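Local atomic coordinates of formyltransferase (Francisella tularensis subsp. tularensis, PDB entry 4NV1), a protein that belongs to the formyltransferase family and binds dTDP-4-amino-4,6-dideoxyglucose in a pocket built partly from its C-terminal dimerization domain. Residues H189-M194 against Y220-F225. Numbering follows the deposited sequence.
Sequences HDYKNM and YKNSYF. With 0FX (dTDP-4-amino-4,6-dideoxyglucose), chain I.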
loop_
_atom_site.group_PDB
_atom_site.type_symbol
_atom_site.label_atom_id
_atom_site.label_comp_id
_atom_site.label_asym_id
_atom_site.label_seq_id
_atom_site.Cartn_x
_atom_site.Cartn_y
_atom_site.Cartn_z
ATOM N N HIS A 189 -11.646 -22.805 -0.226
ATOM C CA HIS A 189 -11.508 -22.787 -1.670
ATOM C C HIS A 189 -12.180 -21.549 -2.241
ATOM O O HIS A 189 -11.705 -21.039 -3.238
ATOM C CB HIS A 189 -12.163 -24.046 -2.249
ATOM C CG HIS A 189 -12.111 -24.184 -3.744
ATOM N ND1 HIS A 189 -11.000 -24.651 -4.421
ATOM C CD2 HIS A 189 -13.079 -24.030 -4.683
ATOM C CE1 HIS A 189 -11.263 -24.715 -5.715
ATOM N NE2 HIS A 189 -12.517 -24.342 -5.901
ATOM N N ASP A 190 -13.292 -21.076 -1.677
ATOM C CA ASP A 190 -13.915 -19.880 -2.239
ATOM C C ASP A 190 -12.931 -18.725 -2.094
ATOM O O ASP A 190 -12.813 -17.921 -3.001
ATOM C CB ASP A 190 -15.228 -19.513 -1.550
ATOM C CG ASP A 190 -16.384 -20.430 -1.937
ATOM O OD1 ASP A 190 -16.555 -20.773 -3.131
ATOM O OD2 ASP A 190 -17.149 -20.784 -1.016
ATOM N N TYR A 191 -12.214 -18.676 -0.970
ATOM C CA TYR A 191 -11.226 -17.660 -0.698
ATOM C C TYR A 191 -10.089 -17.786 -1.733
ATOM O O TYR A 191 -9.768 -16.833 -2.472
ATOM C CB TYR A 191 -10.708 -17.790 0.759
ATOM C CG TYR A 191 -9.624 -16.795 1.097
ATOM C CD1 TYR A 191 -9.930 -15.449 1.264
ATOM C CD2 TYR A 191 -8.285 -17.185 1.207
ATOM C CE1 TYR A 191 -8.942 -14.518 1.512
ATOM C CE2 TYR A 191 -7.282 -16.267 1.463
ATOM C CZ TYR A 191 -7.614 -14.934 1.610
ATOM O OH TYR A 191 -6.658 -13.980 1.880
ATOM N N LYS A 192 -9.526 -18.991 -1.822
ATOM C CA LYS A 192 -8.370 -19.252 -2.672
ATOM C C LYS A 192 -8.616 -18.875 -4.124
ATOM O O LYS A 192 -7.748 -18.302 -4.747
ATOM C CB LYS A 192 -7.807 -20.664 -2.453
ATOM C CG LYS A 192 -6.990 -20.730 -1.151
ATOM C CD LYS A 192 -6.304 -22.080 -0.883
ATOM C CE LYS A 192 -4.768 -22.036 -0.935
ATOM N NZ LYS A 192 -4.088 -21.891 0.388
ATOM N N ASN A 193 -9.815 -19.075 -4.641
ATOM C CA ASN A 193 -10.162 -18.601 -5.965
ATOM C C ASN A 193 -10.196 -17.086 -6.175
ATOM O O ASN A 193 -10.333 -16.650 -7.296
ATOM C CB ASN A 193 -11.541 -19.167 -6.348
ATOM C CG ASN A 193 -11.535 -20.687 -6.496
ATOM O OD1 ASN A 193 -10.540 -21.299 -6.904
ATOM N ND2 ASN A 193 -12.653 -21.309 -6.147
ATOM N N MET A 194 -10.192 -16.288 -5.119
ATOM C CA MET A 194 -10.257 -14.835 -5.250
ATOM C C MET A 194 -8.855 -14.244 -5.196
ATOM O O MET A 194 -8.674 -13.050 -5.437
ATOM C CB MET A 194 -10.980 -14.200 -4.061
ATOM C CG MET A 194 -12.383 -14.652 -3.794
ATOM S SD MET A 194 -13.240 -13.351 -2.888
ATOM C CE MET A 194 -12.392 -13.494 -1.327
ATOM N N TYR A 220 0.113 -10.796 6.140
ATOM C CA TYR A 220 -0.058 -11.824 5.133
ATOM C C TYR A 220 0.116 -11.315 3.686
ATOM O O TYR A 220 -0.121 -10.154 3.378
ATOM C CB TYR A 220 -1.396 -12.517 5.310
ATOM C CG TYR A 220 -1.546 -13.139 6.678
ATOM C CD1 TYR A 220 -2.270 -12.507 7.657
ATOM C CD2 TYR A 220 -0.913 -14.332 7.007
ATOM C CE1 TYR A 220 -2.456 -13.078 8.887
ATOM C CE2 TYR A 220 -1.085 -14.918 8.243
ATOM C CZ TYR A 220 -1.862 -14.275 9.182
ATOM O OH TYR A 220 -2.071 -14.774 10.443
ATOM N N LYS A 221 0.467 -12.241 2.812
ATOM C CA LYS A 221 0.536 -12.046 1.385
ATOM C C LYS A 221 -0.626 -12.789 0.775
ATOM O O LYS A 221 -0.582 -13.992 0.844
ATOM C CB LYS A 221 1.844 -12.641 0.830
ATOM C CG LYS A 221 3.079 -11.994 1.420
ATOM C CD LYS A 221 4.177 -11.801 0.379
ATOM C CE LYS A 221 5.477 -11.372 1.044
ATOM N NZ LYS A 221 5.246 -10.341 2.100
ATOM N N ASN A 222 -1.586 -12.082 0.156
ATOM C CA ASN A 222 -2.827 -12.656 -0.340
ATOM C C ASN A 222 -3.095 -12.558 -1.819
ATOM O O ASN A 222 -3.055 -13.576 -2.522
ATOM C CB ASN A 222 -4.042 -12.101 0.455
ATOM C CG ASN A 222 -3.952 -12.410 1.931
ATOM O OD1 ASN A 222 -3.434 -13.484 2.322
ATOM N ND2 ASN A 222 -4.358 -11.471 2.777
ATOM N N SER A 223 -3.496 -11.379 -2.309
ATOM C CA SER A 223 -3.809 -11.260 -3.719
ATOM C C SER A 223 -2.559 -11.189 -4.567
ATOM O O SER A 223 -1.562 -10.629 -4.137
ATOM C CB SER A 223 -4.720 -10.067 -4.017
ATOM O OG SER A 223 -4.142 -8.975 -3.363
ATOM N N TYR A 224 -2.651 -11.702 -5.792
ATOM C CA TYR A 224 -1.485 -11.683 -6.669
ATOM C C TYR A 224 -1.884 -11.656 -8.116
ATOM O O TYR A 224 -3.050 -11.888 -8.448
ATOM C CB TYR A 224 -0.520 -12.840 -6.332
ATOM C CG TYR A 224 -1.065 -14.191 -6.683
ATOM C CD1 TYR A 224 -1.771 -14.934 -5.747
ATOM C CD2 TYR A 224 -0.947 -14.697 -7.964
ATOM C CE1 TYR A 224 -2.332 -16.159 -6.077
ATOM C CE2 TYR A 224 -1.500 -15.915 -8.303
ATOM C CZ TYR A 224 -2.181 -16.645 -7.346
ATOM O OH TYR A 224 -2.680 -17.868 -7.662
ATOM N N PHE A 225 -0.948 -11.205 -8.959
ATOM C CA PHE A 225 -1.064 -11.482 -10.389
ATOM C C PHE A 225 0.172 -12.198 -10.929
ATOM O O PHE A 225 1.265 -12.144 -10.355
ATOM C CB PHE A 225 -1.395 -10.247 -11.251
ATOM C CG PHE A 225 -0.380 -9.128 -11.198
ATOM C CD1 PHE A 225 -0.595 -8.019 -10.387
ATOM C CD2 PHE A 225 0.745 -9.160 -11.987
ATOM C CE1 PHE A 225 0.311 -6.993 -10.301
ATOM C CE2 PHE A 225 1.639 -8.110 -11.958
ATOM C CZ PHE A 225 1.444 -7.028 -11.106
HETATM O O4P 0FX I . -8.824 -16.032 13.306
HETATM P P2 0FX I . -7.489 -16.608 13.845
HETATM O O3P 0FX I . -6.628 -16.040 14.953
HETATM O O1G 0FX I . -7.329 -18.150 13.493
HETATM C C1G 0FX I . -8.135 -19.128 14.108
HETATM C C2G 0FX I . -7.663 -20.363 13.357
HETATM O O2G 0FX I . -6.242 -20.369 13.190
HETATM C C3G 0FX I . -8.301 -20.459 11.985
HETATM O O3G 0FX I . -7.893 -21.770 11.538
HETATM C C4G 0FX I . -9.823 -20.264 12.137
HETATM N N4A 0FX I . -10.543 -20.439 10.884
HETATM C C5G 0FX I . -10.190 -18.910 12.755
HETATM C C6G 0FX I . -11.696 -18.771 12.948
HETATM O O5G 0FX I . -9.536 -18.837 14.024
HETATM O OPP 0FX I . -6.156 -16.337 13.012
HETATM P P 0FX I . -5.756 -16.375 11.482
HETATM O O1P 0FX I . -5.583 -17.747 10.865
HETATM O O2P 0FX I . -4.691 -15.311 11.720
HETATM O O5 0FX I . -6.801 -15.504 10.615
HETATM C C5 0FX I . -7.028 -14.149 11.026
HETATM C C4 0FX I . -7.225 -13.224 9.838
HETATM O O4 0FX I . -5.978 -13.002 9.205
HETATM C C3 0FX I . -8.126 -13.722 8.749
HETATM O O3 0FX I . -9.484 -13.285 8.909
HETATM C C2 0FX I . -7.610 -12.990 7.509
HETATM C C1 0FX I . -6.118 -12.847 7.811
HETATM N N11 0FX I . -5.358 -13.802 6.997
HETATM C C61 0FX I . -5.077 -15.027 7.491
HETATM C C51 0FX I . -4.380 -15.934 6.720
HETATM C C5A 0FX I . -4.043 -17.352 7.134
HETATM C C21 0FX I . -4.944 -13.434 5.768
HETATM O O21 0FX I . -5.169 -12.203 5.267
HETATM N N31 0FX I . -4.215 -14.248 4.996
HETATM C C41 0FX I . -3.953 -15.474 5.498
HETATM O O41 0FX I . -3.285 -16.375 4.787
#
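Asn222 ND2 serves two acceptors: O21 of dTDP-4-amino-4,6-dideoxyglucose, 2.7 Å away, and the backbone carbonyl of Met215. On the other branch of the same amide, N31 of the ligand donates a hydrogen bond of 2.9 Å to Asn222 OD1. That bond is almost straight, at 174°. The ND2 bond to O21 is more bent. The two ligand bonds read one edge of the thymine ring; with the bond to Met215 they fix the rotation of the amide.

Tyr191 OH sits over one face of this amide, 3.1 Å from Asn222 CG. From above the plane it is badly placed for a hydrogen bond to OD1, and makes none. The tyrosine ring and the amide stand nearly perpendicular, 81° apart. With CG anti to the backbone N (chi1 177°), the Tyr191 ring extends from the helix and brings its hydroxyl to Asn222.

Tyr220 covers one face of the thymine in an offset overlap. Its CD1 lies 3.4 Å from ligand N11, and its OH is 3.0 Å from phosphate oxygen O2P. Asn222 and the two tyrosines thus form part of the ligand pocket around the thymine.

Phe105 meets the Tyr191 ring edge-to-face. Helix 188-195 also packs through Met194 on helix 106-113. Strand 223-226, on the same segment as Asn222, pairs antiparallel with strand 232-242.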